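Side-chain contacts in probable ferredoxin-dependent nitrite reductase NirA (PDB 1ZJ8), which reduces sulfite to sulfide with electrons from ferredoxin, using one siroheme and one [4Fe-4S] cluster per subunit: residues N35-L40 against R295-A300; F74-L79 against D211-P216; G181-G186 against I340-V345; G225-A230 against E334-P339; A361-G366 against R444-V449. All blocks are in the same frame, centred on the assembly; numbering follows the deposited sequence.

Interaction 1: residues N35-L40 against R295-A300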
# COMPACT_ATOMS: atom_id res chain seq x y z
N ASN A 35 18.19 -20.03 -3.51
CA ASN A 35 18.00 -18.91 -4.45
C ASN A 35 19.24 -18.03 -4.40
O ASN A 35 20.05 -18.15 -3.47
CB ASN A 35 16.78 -18.06 -4.05
CG ASN A 35 15.52 -18.87 -3.88
OD1 ASN A 35 15.05 -19.47 -4.83
ND2 ASN A 35 14.98 -18.91 -2.66
N ALA A 36 19.38 -17.14 -5.38
CA ALA A 36 20.40 -16.08 -5.32
C ALA A 36 20.03 -15.05 -4.24
O ALA A 36 20.90 -14.36 -3.67
CB ALA A 36 20.54 -15.40 -6.67
N ASN A 37 18.72 -14.96 -3.97
CA ASN A 37 18.17 -14.05 -2.98
C ASN A 37 18.44 -14.55 -1.58
O ASN A 37 18.94 -13.79 -0.74
CB ASN A 37 16.66 -13.89 -3.20
CG ASN A 37 16.34 -13.14 -4.48
OD1 ASN A 37 15.96 -13.73 -5.49
ND2 ASN A 37 16.49 -11.82 -4.43
N GLU A 38 18.13 -15.82 -1.33
CA GLU A 38 18.47 -16.47 -0.06
C GLU A 38 19.98 -16.57 0.19
O GLU A 38 20.41 -16.69 1.34
CB GLU A 38 17.83 -17.87 0.03
CG GLU A 38 16.37 -17.89 0.45
CD GLU A 38 16.12 -17.05 1.71
OE1 GLU A 38 17.03 -17.00 2.58
OE2 GLU A 38 15.03 -16.45 1.81
N GLU A 39 20.78 -16.49 -0.87
CA GLU A 39 22.23 -16.63 -0.73
C GLU A 39 22.97 -15.33 -0.39
O GLU A 39 23.96 -15.35 0.34
CB GLU A 39 22.84 -17.25 -1.98
CG GLU A 39 24.19 -17.89 -1.73
CD GLU A 39 24.69 -18.56 -2.97
OE1 GLU A 39 24.15 -19.64 -3.32
OE2 GLU A 39 25.61 -17.97 -3.60
N LEU A 40 22.49 -14.20 -0.92
CA LEU A 40 23.11 -12.91 -0.61
C LEU A 40 22.81 -12.48 0.83
O LEU A 40 23.60 -11.76 1.45
CB LEU A 40 22.69 -11.82 -1.62
CG LEU A 40 21.24 -11.38 -1.77
CD1 LEU A 40 20.75 -10.55 -0.59
CD2 LEU A 40 21.13 -10.59 -3.07
N ARG A 295 12.28 -21.46 -0.84
CA ARG A 295 12.71 -22.23 -1.99
C ARG A 295 12.32 -21.53 -3.31
O ARG A 295 13.18 -21.00 -4.00
CB ARG A 295 12.09 -23.63 -1.90
CG ARG A 295 12.50 -24.56 -3.01
CD ARG A 295 11.86 -25.91 -2.80
NE ARG A 295 10.41 -25.85 -3.01
CZ ARG A 295 9.81 -25.93 -4.21
NH1 ARG A 295 10.53 -26.05 -5.32
NH2 ARG A 295 8.49 -25.87 -4.28
N LEU A 296 11.03 -21.54 -3.65
CA LEU A 296 10.54 -20.76 -4.80
C LEU A 296 10.31 -19.31 -4.37
O LEU A 296 9.58 -19.04 -3.40
CB LEU A 296 9.23 -21.35 -5.36
CG LEU A 296 9.28 -22.74 -6.02
CD1 LEU A 296 7.89 -23.26 -6.45
CD2 LEU A 296 10.25 -22.75 -7.21
N ARG A 297 10.91 -18.38 -5.10
CA ARG A 297 10.76 -16.93 -4.85
C ARG A 297 9.31 -16.46 -4.91
O ARG A 297 8.92 -15.60 -4.14
CB ARG A 297 11.56 -16.14 -5.89
CG ARG A 297 12.05 -14.84 -5.38
CD ARG A 297 13.26 -15.05 -4.49
NE ARG A 297 13.60 -13.85 -3.72
CZ ARG A 297 13.08 -13.54 -2.53
NH1 ARG A 297 12.14 -14.29 -1.96
NH2 ARG A 297 13.47 -12.43 -1.92
N ALA A 298 8.53 -17.02 -5.82
CA ALA A 298 7.10 -16.71 -5.91
C ALA A 298 6.21 -17.65 -5.09
O ALA A 298 5.00 -17.65 -5.27
CB ALA A 298 6.66 -16.73 -7.36
N LYS A 299 6.81 -18.46 -4.21
CA LYS A 299 6.03 -19.32 -3.30
C LYS A 299 6.61 -19.21 -1.89
O LYS A 299 6.66 -20.20 -1.14
CB LYS A 299 6.03 -20.76 -3.81
CG LYS A 299 4.96 -21.72 -3.22
CD LYS A 299 5.51 -23.18 -3.17
CE LYS A 299 4.76 -24.12 -2.24
NZ LYS A 299 3.77 -24.97 -2.96
N ALA A 300 7.01 -17.99 -1.53
CA ALA A 300 7.73 -17.71 -0.28
C ALA A 300 6.86 -17.02 0.78
O ALA A 300 7.18 -17.09 1.97
CB ALA A 300 8.97 -16.86 -0.59
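Arg-295 O accepts a weak hydrogen bond from Asn-35 ND2, at 3.1 Å and with an N-H...O angle of 126°. Asn-35 OD1 also lies beside this carbonyl oxygen, so the amide does not meet it cleanly with its N-H side.

The second meeting is between Asn-37 and Arg-297. The two side chains cross at about a right angle, and the amide and guanidinium planes are 54° apart. Asn-37 comes to the NE side of the guanidinium, with Asn-37 ND2 at its edge, in plane, 3.6 Å from Arg-297 NE. Asn-37 OD1 is also 3.2 Å from Arg-297 CD, so the amide lies against the aliphatic arm as well. Arg-297 gets there by a bend at chi2 (77°), which turns the chain toward the helix.

The far end of Arg-297 is held by other groups. NH2 forms a salt bridge with Asp-174, and NH1 makes a weak hydrogen bond to Pro-216 O. Glu-38 OE2 stands 5.2 Å from Arg-297 NH1. This is too far for a salt bridge, but the opposite charge would probably steady the arginine. Glu-38 itself is paired with Lys-41.

The contact lies at the protein surface, although the Arg-297 side chain comes within about 7 Å of the siroheme. It docks the short N-terminal helix 36-40 on the loop between helices 277-291 and 302-309. That loop lies within the first of the two nitrite and sulphite reductase 4Fe-4S family regions.

Interaction 2: residues F74-L79 against D211-P216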
# COMPACT_ATOMS: atom_id res chain seq x y z
N PHE A 74 20.32 -2.91 -0.83
CA PHE A 74 19.81 -1.51 -0.84
C PHE A 74 18.36 -1.40 -0.36
O PHE A 74 17.98 -0.43 0.30
CB PHE A 74 19.88 -0.93 -2.27
CG PHE A 74 21.10 -0.09 -2.54
CD1 PHE A 74 22.38 -0.54 -2.22
CD2 PHE A 74 20.98 1.16 -3.16
CE1 PHE A 74 23.51 0.23 -2.50
CE2 PHE A 74 22.11 1.95 -3.44
CZ PHE A 74 23.37 1.48 -3.11
N ARG A 75 17.57 -2.40 -0.69
CA ARG A 75 16.16 -2.41 -0.37
C ARG A 75 15.92 -2.30 1.13
O ARG A 75 15.00 -1.63 1.58
CB ARG A 75 15.52 -3.67 -0.93
CG ARG A 75 15.63 -3.73 -2.44
CD ARG A 75 14.98 -4.96 -2.98
NE ARG A 75 14.98 -4.96 -4.43
CZ ARG A 75 14.36 -5.86 -5.17
NH1 ARG A 75 13.68 -6.85 -4.61
NH2 ARG A 75 14.41 -5.77 -6.49
N TRP A 76 16.79 -2.90 1.93
CA TRP A 76 16.66 -2.82 3.38
C TRP A 76 16.71 -1.39 3.88
O TRP A 76 16.47 -1.16 5.08
CB TRP A 76 17.74 -3.65 4.08
CG TRP A 76 17.33 -5.04 4.33
CD1 TRP A 76 17.00 -5.58 5.53
CD2 TRP A 76 17.19 -6.09 3.36
NE1 TRP A 76 16.67 -6.90 5.38
CE2 TRP A 76 16.78 -7.24 4.05
CE3 TRP A 76 17.38 -6.17 1.97
CZ2 TRP A 76 16.55 -8.46 3.41
CZ3 TRP A 76 17.15 -7.37 1.33
CH2 TRP A 76 16.74 -8.50 2.05
N TRP A 77 17.03 -0.45 2.99
CA TRP A 77 16.94 0.97 3.30
C TRP A 77 15.99 1.72 2.38
O TRP A 77 16.03 2.94 2.30
CB TRP A 77 18.32 1.61 3.28
CG TRP A 77 19.17 1.09 4.37
CD1 TRP A 77 20.08 0.09 4.28
CD2 TRP A 77 19.16 1.51 5.74
NE1 TRP A 77 20.65 -0.14 5.50
CE2 TRP A 77 20.10 0.72 6.42
CE3 TRP A 77 18.44 2.48 6.46
CZ2 TRP A 77 20.36 0.86 7.80
CZ3 TRP A 77 18.70 2.61 7.83
CH2 TRP A 77 19.66 1.80 8.48
N GLY A 78 15.09 1.00 1.72
CA GLY A 78 14.09 1.64 0.87
C GLY A 78 14.63 2.28 -0.40
O GLY A 78 14.00 3.21 -0.94
N LEU A 79 15.78 1.78 -0.88
CA LEU A 79 16.37 2.23 -2.14
C LEU A 79 16.17 1.15 -3.16
O LEU A 79 16.71 0.06 -3.05
CB LEU A 79 17.84 2.56 -2.00
CG LEU A 79 18.05 3.87 -1.26
CD1 LEU A 79 19.42 3.89 -0.59
CD2 LEU A 79 17.87 5.09 -2.17
N ASP A 211 16.76 -9.58 14.45
CA ASP A 211 15.89 -10.76 14.57
C ASP A 211 14.90 -10.94 13.43
O ASP A 211 14.64 -12.07 13.02
CB ASP A 211 15.17 -10.77 15.92
CG ASP A 211 16.15 -10.74 17.06
OD1 ASP A 211 16.84 -9.68 17.18
OD2 ASP A 211 16.26 -11.76 17.78
N PHE A 212 14.37 -9.83 12.92
CA PHE A 212 13.37 -9.85 11.84
C PHE A 212 13.89 -9.18 10.57
O PHE A 212 13.11 -8.83 9.68
CB PHE A 212 12.07 -9.19 12.31
CG PHE A 212 11.50 -9.84 13.53
CD1 PHE A 212 11.11 -11.18 13.48
CD2 PHE A 212 11.41 -9.16 14.72
CE1 PHE A 212 10.59 -11.80 14.60
CE2 PHE A 212 10.90 -9.78 15.86
CZ PHE A 212 10.50 -11.10 15.80
N ALA A 213 15.21 -9.03 10.46
CA ALA A 213 15.80 -8.48 9.25
C ALA A 213 15.94 -9.49 8.11
O ALA A 213 16.28 -9.10 7.00
CB ALA A 213 17.15 -7.85 9.58
N ASP A 214 15.69 -10.78 8.36
CA ASP A 214 15.82 -11.79 7.30
C ASP A 214 14.66 -12.77 7.37
O ASP A 214 14.67 -13.74 8.15
CB ASP A 214 17.17 -12.51 7.40
CG ASP A 214 17.41 -13.52 6.26
OD1 ASP A 214 16.56 -13.66 5.36
OD2 ASP A 214 18.48 -14.17 6.29
N LEU A 215 13.65 -12.48 6.54
CA LEU A 215 12.44 -13.29 6.46
C LEU A 215 12.34 -13.92 5.05
O LEU A 215 13.04 -13.49 4.11
CB LEU A 215 11.19 -12.44 6.77
CG LEU A 215 11.26 -11.42 7.90
CD1 LEU A 215 9.93 -10.72 8.04
CD2 LEU A 215 11.64 -12.05 9.21
N PRO A 216 11.51 -14.96 4.92
CA PRO A 216 11.24 -15.60 3.63
C PRO A 216 10.90 -14.62 2.52
O PRO A 216 11.23 -14.87 1.35
CB PRO A 216 10.03 -16.48 3.93
CG PRO A 216 10.12 -16.80 5.39
CD PRO A 216 10.79 -15.63 6.03
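A buried indole-to-carbonyl hydrogen bond, from Trp-76 to Ala-213, ties a 3-10 turn to a loop that feeds a mixed beta sheet. The turn, residues 75-76, lies between helix 67-73 and strand 79-83. The loop 211-216 runs from helix 196-206 toward strand 219-224.

Trp-76 reaches across with the pyrrole edge of its indole. NE1 donates to Ala-213 O at 2.8 Å, and with an N-H...O angle of 156° the bond is moderately straight. The oxygen lies only 9° out of the ring plane, at the indole edge. On the acceptor side the donor is in the carbonyl plane, with a C=O...N angle of 146°. The in-plane approach on both sides makes the bond well directed. It satisfies the buried indole N-H and limits rotation of the ring.

The turn has other ties. The backbone of Trp-76 bonds to that of Glu-170, and the Arg-75 side chain touches Cys-172. Strand 79-83, which follows, carries Tyr-80, probably cross-linked to Cys-172. The Trp-76 side chain remains about 11 Å from the siroheme.

Side-chain packing adds little to the single bond. The nearest side-chain atoms are Trp-76 NE1 and Ala-213 CB, 4.3 Å apart. Ala-213 O also lies 3.7 Å from Trp-76 CZ2, along the same edge of the indole.

Interaction 3: residues G181-G186 against I340-V345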
# COMPACT_ATOMS: atom_id res chain seq x y z
N GLY A 181 -1.86 2.15 9.98
CA GLY A 181 -2.72 2.61 11.07
C GLY A 181 -3.90 3.46 10.60
O GLY A 181 -3.84 4.06 9.52
N SER A 182 -4.97 3.50 11.39
CA SER A 182 -6.08 4.40 11.12
C SER A 182 -5.57 5.83 11.02
O SER A 182 -4.93 6.34 11.96
CB SER A 182 -7.13 4.37 12.22
OG SER A 182 -7.99 5.49 12.13
N PRO A 183 -5.85 6.49 9.89
CA PRO A 183 -5.61 7.91 9.73
C PRO A 183 -6.27 8.77 10.78
O PRO A 183 -5.97 9.96 10.84
CB PRO A 183 -6.26 8.22 8.38
CG PRO A 183 -6.24 6.99 7.65
CD PRO A 183 -6.40 5.90 8.66
N LEU A 184 -7.21 8.22 11.55
CA LEU A 184 -7.86 8.95 12.65
C LEU A 184 -7.66 8.26 13.99
O LEU A 184 -8.51 8.36 14.88
CB LEU A 184 -9.35 9.14 12.37
CG LEU A 184 -9.58 10.46 11.63
CD1 LEU A 184 -9.51 10.24 10.12
CD2 LEU A 184 -10.89 11.05 12.05
N ALA A 185 -6.54 7.57 14.13
CA ALA A 185 -6.23 6.89 15.36
C ALA A 185 -6.19 7.91 16.52
O ALA A 185 -5.46 8.90 16.45
CB ALA A 185 -4.93 6.16 15.23
N GLY A 186 -7.02 7.68 17.55
CA GLY A 186 -7.09 8.57 18.70
C GLY A 186 -8.05 9.75 18.61
O GLY A 186 -8.20 10.49 19.59
N ILE A 340 -13.93 2.78 4.50
CA ILE A 340 -13.66 4.06 5.13
C ILE A 340 -12.38 4.67 4.56
O ILE A 340 -11.26 4.25 4.90
CB ILE A 340 -13.53 3.90 6.66
CG1 ILE A 340 -14.76 3.19 7.24
CG2 ILE A 340 -13.29 5.28 7.33
CD1 ILE A 340 -14.57 1.71 7.44
N ASP A 341 -12.52 5.69 3.71
CA ASP A 341 -11.33 6.38 3.21
C ASP A 341 -11.04 7.69 3.92
O ASP A 341 -9.99 8.28 3.67
CB ASP A 341 -11.37 6.59 1.68
CG ASP A 341 -12.50 7.49 1.22
OD1 ASP A 341 -13.15 8.11 2.06
OD2 ASP A 341 -12.73 7.59 -0.01
N HIS A 342 -11.94 8.13 4.80
CA HIS A 342 -11.79 9.38 5.55
C HIS A 342 -11.70 10.64 4.72
O HIS A 342 -11.20 11.63 5.18
CB HIS A 342 -10.58 9.30 6.48
CG HIS A 342 -10.66 8.19 7.47
ND1 HIS A 342 -11.61 8.17 8.47
CD2 HIS A 342 -9.93 7.07 7.61
CE1 HIS A 342 -11.45 7.07 9.18
NE2 HIS A 342 -10.45 6.38 8.67
N VAL A 343 -12.20 10.62 3.51
CA VAL A 343 -12.22 11.82 2.69
C VAL A 343 -13.36 12.78 3.09
O VAL A 343 -14.48 12.34 3.36
CB VAL A 343 -12.26 11.44 1.20
CG1 VAL A 343 -12.87 12.54 0.35
CG2 VAL A 343 -10.83 11.10 0.71
N GLY A 344 -13.09 14.09 3.14
CA GLY A 344 -14.09 15.08 3.53
C GLY A 344 -13.87 15.50 4.97
O GLY A 344 -12.81 15.20 5.55
N VAL A 345 -14.86 16.17 5.56
CA VAL A 345 -14.73 16.75 6.90
C VAL A 345 -15.44 15.88 7.90
O VAL A 345 -16.55 15.42 7.63
CB VAL A 345 -15.33 18.18 7.00
CG1 VAL A 345 -15.00 18.79 8.34
CG2 VAL A 345 -14.81 19.06 5.89
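Leu-184 lays its CD1 methyl over one face of the His-342 imidazole. This is a CH-pi contact, with CD1 3.6 Å from the ring centroid and 24° off the ring normal. It joins the loop after strand 176-181 to the segment leading into edge strand 344-347 of an antiparallel sheet. The methyl is displaced toward the rim and lies nearest ND1. Ile-340 CG2 comes over the opposite face, also toward the rim, so the ring is held between two methyls.

Pro-183 crosses His-342 at about a right angle and brings CG to within 3.7 Å of His-342 CD2. With CG anti to its carbonyl carbon (chi1 -60°), the histidine points its ring at Pro-183 and Leu-184.

Both ring nitrogens have partners. NE2 bonds to Asp-228 OD2 and ND1 to Gln-346 NE2, which fixes the rotation of this buried ring. Asp-228 OD2 also bonds to Ser-182 OG and so holds both segments.

Each backbone is shaped by a side-chain turn. Asp-341 OD1 accepts from Val-343 N in an Asx turn; the N-H comes to OD1 from above the carboxylate plane. In the ST turn of the other segment, Ser-182 OG accepts from Leu-184 N at 2.9 Å.

Interaction 4: residues G225-A230 against E334-P339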
# COMPACT_ATOMS: atom_id res chain seq x y z
N GLY A 225 -8.22 0.47 15.21
CA GLY A 225 -9.53 0.32 15.84
C GLY A 225 -10.70 0.69 14.94
O GLY A 225 -11.82 0.87 15.42
N LEU A 226 -10.42 0.85 13.64
CA LEU A 226 -11.43 0.88 12.56
C LEU A 226 -10.99 -0.10 11.46
O LEU A 226 -9.83 -0.45 11.39
CB LEU A 226 -11.54 2.27 11.92
CG LEU A 226 -12.19 3.42 12.69
CD1 LEU A 226 -12.09 4.72 11.88
CD2 LEU A 226 -13.63 3.09 13.02
N GLN A 227 -11.91 -0.51 10.60
CA GLN A 227 -11.53 -1.28 9.40
C GLN A 227 -11.26 -0.31 8.25
O GLN A 227 -12.02 -0.29 7.28
CB GLN A 227 -12.65 -2.26 8.99
CG GLN A 227 -13.01 -3.36 10.01
CD GLN A 227 -14.41 -3.96 9.72
OE1 GLN A 227 -14.63 -4.54 8.66
NE2 GLN A 227 -15.34 -3.79 10.64
N ASP A 228 -10.20 0.51 8.37
CA ASP A 228 -9.81 1.49 7.33
C ASP A 228 -8.40 1.23 6.80
O ASP A 228 -7.76 2.14 6.25
CB ASP A 228 -9.92 2.92 7.85
CG ASP A 228 -9.11 3.16 9.11
OD1 ASP A 228 -8.23 2.33 9.44
OD2 ASP A 228 -9.37 4.17 9.79
N VAL A 229 -7.92 -0.00 6.95
CA VAL A 229 -6.53 -0.37 6.63
C VAL A 229 -6.43 -1.67 5.79
O VAL A 229 -5.43 -2.39 5.85
CB VAL A 229 -5.68 -0.53 7.94
CG1 VAL A 229 -5.57 0.80 8.68
CG2 VAL A 229 -6.26 -1.60 8.86
N ALA A 230 -7.44 -1.95 4.98
CA ALA A 230 -7.37 -3.05 4.02
C ALA A 230 -6.71 -4.25 4.66
O ALA A 230 -5.73 -4.79 4.15
CB ALA A 230 -6.61 -2.61 2.75
N GLU A 334 -18.37 -6.70 13.12
CA GLU A 334 -19.27 -6.66 11.95
C GLU A 334 -18.55 -6.04 10.77
O GLU A 334 -18.17 -4.87 10.83
CB GLU A 334 -20.55 -5.86 12.25
CG GLU A 334 -21.51 -6.55 13.21
CD GLU A 334 -22.22 -7.78 12.61
OE1 GLU A 334 -22.19 -8.90 13.21
OE2 GLU A 334 -22.81 -7.63 11.51
N PRO A 335 -18.35 -6.83 9.69
CA PRO A 335 -17.65 -6.25 8.54
C PRO A 335 -18.42 -5.04 8.04
O PRO A 335 -19.64 -5.06 8.04
CB PRO A 335 -17.66 -7.40 7.50
CG PRO A 335 -17.96 -8.67 8.28
CD PRO A 335 -18.78 -8.22 9.46
N VAL A 336 -17.73 -3.97 7.67
CA VAL A 336 -18.40 -2.75 7.27
C VAL A 336 -19.02 -2.94 5.90
O VAL A 336 -18.58 -3.80 5.14
CB VAL A 336 -17.45 -1.55 7.28
CG1 VAL A 336 -17.16 -1.17 8.72
CG2 VAL A 336 -16.14 -1.85 6.49
N LYS A 337 -20.04 -2.15 5.60
CA LYS A 337 -20.71 -2.24 4.29
C LYS A 337 -19.82 -1.56 3.24
O LYS A 337 -19.36 -2.19 2.28
CB LYS A 337 -22.12 -1.62 4.29
CG LYS A 337 -22.98 -1.93 5.52
CD LYS A 337 -22.87 -0.81 6.63
CE LYS A 337 -24.26 -0.46 7.26
NZ LYS A 337 -25.23 0.16 6.28
N HIS A 338 -19.57 -0.27 3.47
CA HIS A 338 -18.75 0.55 2.59
C HIS A 338 -17.36 0.69 3.21
O HIS A 338 -17.21 0.54 4.42
CB HIS A 338 -19.42 1.92 2.39
CG HIS A 338 -20.90 1.83 2.14
ND1 HIS A 338 -21.43 1.36 0.95
CD2 HIS A 338 -21.95 2.09 2.95
CE1 HIS A 338 -22.75 1.36 1.03
NE2 HIS A 338 -23.09 1.80 2.23
N PRO A 339 -16.32 0.94 2.40
CA PRO A 339 -15.02 1.21 2.98
C PRO A 339 -14.92 2.60 3.64
O PRO A 339 -15.74 3.47 3.36
CB PRO A 339 -14.06 1.13 1.77
CG PRO A 339 -14.83 0.55 0.70
CD PRO A 339 -16.24 0.96 0.94
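The backbones come nearest at Gln-227 and Val-336, whose CA atoms are 7.3 Å apart, and Gln-227 is the centre of an inverse gamma turn. Neither segment is regular helix or strand here.

The Gln-227 side chain does the joining. Its chain is extended beyond CG (chi2 161°), which carries the amide to the backbone of residues 334-336. There the amide uses both of its polar atoms. NE2 donates to Glu-334 O at 3.0 Å, with an N-H...O angle of 162°. The oxygen lies almost in the amide plane, but the donor stands 43° above the plane of the Glu-334 carbonyl. OE1 accepts from Val-336 N at 3.3 Å, a weak bond. Together the two bonds grip both ends of the amide and set its rotation.

Val-336 turns its two methyls toward the same group. CG1 is 3.7 Å from Gln-227 NE2, and CG2 is 3.8 Å from Gln-227 OE1. The two side chains slide past each other in opposite directions. Gln-227 OE1 also touches Pro-335 CA, at 3.5 Å.

This is a surface contact. The loop 225-230 connects strands 219-224 and 236-243 of the six-stranded mixed sheet, and Gln-227 also touches Ile-239 of the latter. The partner segment follows edge strand 328-329 of that sheet and leads on to strand 344-347 of a five-stranded antiparallel sheet.

Interaction 5: residues A361-G366 against R444-V449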
# COMPACT_ATOMS: atom_id res chain seq x y z
N ALA A 361 -4.62 9.65 -7.48
CA ALA A 361 -3.78 8.47 -7.35
C ALA A 361 -2.49 8.79 -6.66
O ALA A 361 -1.46 8.44 -7.16
CB ALA A 361 -3.49 7.90 -8.71
N GLY A 362 -2.54 9.52 -5.55
CA GLY A 362 -1.37 9.77 -4.71
C GLY A 362 -0.38 10.82 -5.20
O GLY A 362 0.57 11.16 -4.48
N ARG A 363 -0.60 11.37 -6.40
CA ARG A 363 0.40 12.26 -7.01
C ARG A 363 0.37 13.65 -6.43
O ARG A 363 -0.62 14.36 -6.63
CB ARG A 363 0.19 12.36 -8.52
CG ARG A 363 1.05 13.48 -9.19
CD ARG A 363 1.79 13.04 -10.43
NE ARG A 363 2.90 12.17 -10.08
CZ ARG A 363 3.61 11.46 -10.96
NH1 ARG A 363 3.34 11.54 -12.26
NH2 ARG A 363 4.58 10.65 -10.54
N VAL A 364 1.43 14.03 -5.74
CA VAL A 364 1.63 15.40 -5.27
C VAL A 364 3.04 15.86 -5.69
O VAL A 364 3.48 15.53 -6.80
CB VAL A 364 1.36 15.56 -3.71
CG1 VAL A 364 -0.12 15.33 -3.36
CG2 VAL A 364 2.24 14.62 -2.86
N SER A 365 3.74 16.63 -4.85
CA SER A 365 5.07 17.16 -5.15
C SER A 365 5.65 17.87 -3.93
O SER A 365 4.95 18.20 -2.96
CB SER A 365 5.05 18.13 -6.36
OG SER A 365 4.24 19.29 -6.15
N GLY A 366 6.96 18.11 -3.98
CA GLY A 366 7.68 18.79 -2.91
C GLY A 366 6.98 20.09 -2.63
O GLY A 366 6.57 20.33 -1.50
N ARG A 444 -1.42 8.46 -16.62
CA ARG A 444 -2.70 8.19 -17.26
C ARG A 444 -3.84 8.70 -16.40
O ARG A 444 -4.71 9.45 -16.86
CB ARG A 444 -2.86 6.69 -17.47
CG ARG A 444 -4.07 6.31 -18.32
CD ARG A 444 -3.81 6.58 -19.80
NE ARG A 444 -4.90 7.30 -20.44
CZ ARG A 444 -6.06 6.76 -20.79
NH1 ARG A 444 -6.30 5.50 -20.54
NH2 ARG A 444 -6.99 7.49 -21.39
N ALA A 445 -3.80 8.29 -15.13
CA ALA A 445 -4.79 8.65 -14.13
C ALA A 445 -5.00 10.14 -14.04
O ALA A 445 -6.10 10.60 -13.76
CB ALA A 445 -4.36 8.14 -12.76
N GLN A 446 -3.93 10.91 -14.27
CA GLN A 446 -4.02 12.37 -14.16
C GLN A 446 -4.91 12.98 -15.24
O GLN A 446 -5.50 14.04 -15.03
CB GLN A 446 -2.62 13.02 -14.23
CG GLN A 446 -1.59 12.47 -13.25
CD GLN A 446 -2.08 12.52 -11.84
OE1 GLN A 446 -2.79 13.44 -11.46
NE2 GLN A 446 -1.73 11.50 -11.06
N HIS A 447 -4.99 12.29 -16.37
CA HIS A 447 -5.85 12.70 -17.48
C HIS A 447 -7.20 12.01 -17.43
O HIS A 447 -8.19 12.54 -17.94
CB HIS A 447 -5.21 12.31 -18.83
CG HIS A 447 -3.89 12.98 -19.12
ND1 HIS A 447 -2.68 12.50 -18.64
CD2 HIS A 447 -3.60 14.08 -19.85
CE1 HIS A 447 -1.71 13.29 -19.06
NE2 HIS A 447 -2.23 14.26 -19.79
N LEU A 448 -7.23 10.82 -16.84
CA LEU A 448 -8.39 9.95 -16.95
C LEU A 448 -9.49 10.39 -16.01
O LEU A 448 -10.65 10.39 -16.40
CB LEU A 448 -7.98 8.50 -16.70
CG LEU A 448 -9.06 7.43 -16.84
CD1 LEU A 448 -9.70 7.47 -18.22
CD2 LEU A 448 -8.45 6.06 -16.53
N VAL A 449 -9.11 10.79 -14.79
CA VAL A 449 -10.06 11.29 -13.80
C VAL A 449 -10.90 12.47 -14.34
O VAL A 449 -12.12 12.41 -14.32
CB VAL A 449 -9.33 11.63 -12.46
CG1 VAL A 449 -10.19 12.54 -11.61
CG2 VAL A 449 -8.97 10.36 -11.71
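The apolar part of the contact is Ala-361 against Ala-445, with their CB atoms 4.1 Å apart. It packs helix 442-455 against the backbone just before strand 363-365, the edge strand of a five-stranded antiparallel sheet. Leu-425 of strand 425-427 touches both alanines. Ala-361 and Gly-362 both have positive phi, and the chain turns there before entering the strand. The Ala-361 side chain is about 7 Å from the siroheme and about 8 Å from that of Cys-428, a probable cluster ligand.

The mixed part is Arg-363 with Gln-446, which cross at about a right angle. No hydrogen bond links these two side chains. The Gln-446 amide instead lies across the aliphatic arm of the arginine. The bend at chi2 (132°) brings Arg-363 CD to 3.9 Å from Gln-446 NE2.

The polar bonds go to other residues. Arg-363 NH2 forms a salt bridge with Asp-137, in the neighbouring strand 135-138. Gln-446 NE2 donates to Ile-360 O and to Arg-442 O, one turn back in its own helix, so the helix also grips the backbone beside Ala-361. The same NE2 comes within 3.3 Å of Arg-363 CB.

In the fold
Interactions 2 and 3 are buried, interactions 1 and 4 lie at the surface, and interaction 5 is partly buried. The chemistry differs with place. Interaction 2 has one well-directed hydrogen bond and interaction 3 a sandwiched ring, whereas side-chain amides dominate interactions 1 and 4. Interaction 5 mixes methyl packing with an amide against an arginine arm. Interactions 1 and 2 touch, because Arg-297 reaches Pro-216; interaction 2 is nested in the chain loop closed by interaction 1. Interactions 3 and 4 also touch, through Asp-228, and both involve the connection between strands 328-329 and 344-347. Interaction 5 stands apart and joins the second ferredoxin-like half domain to the second 4Fe-4S domain.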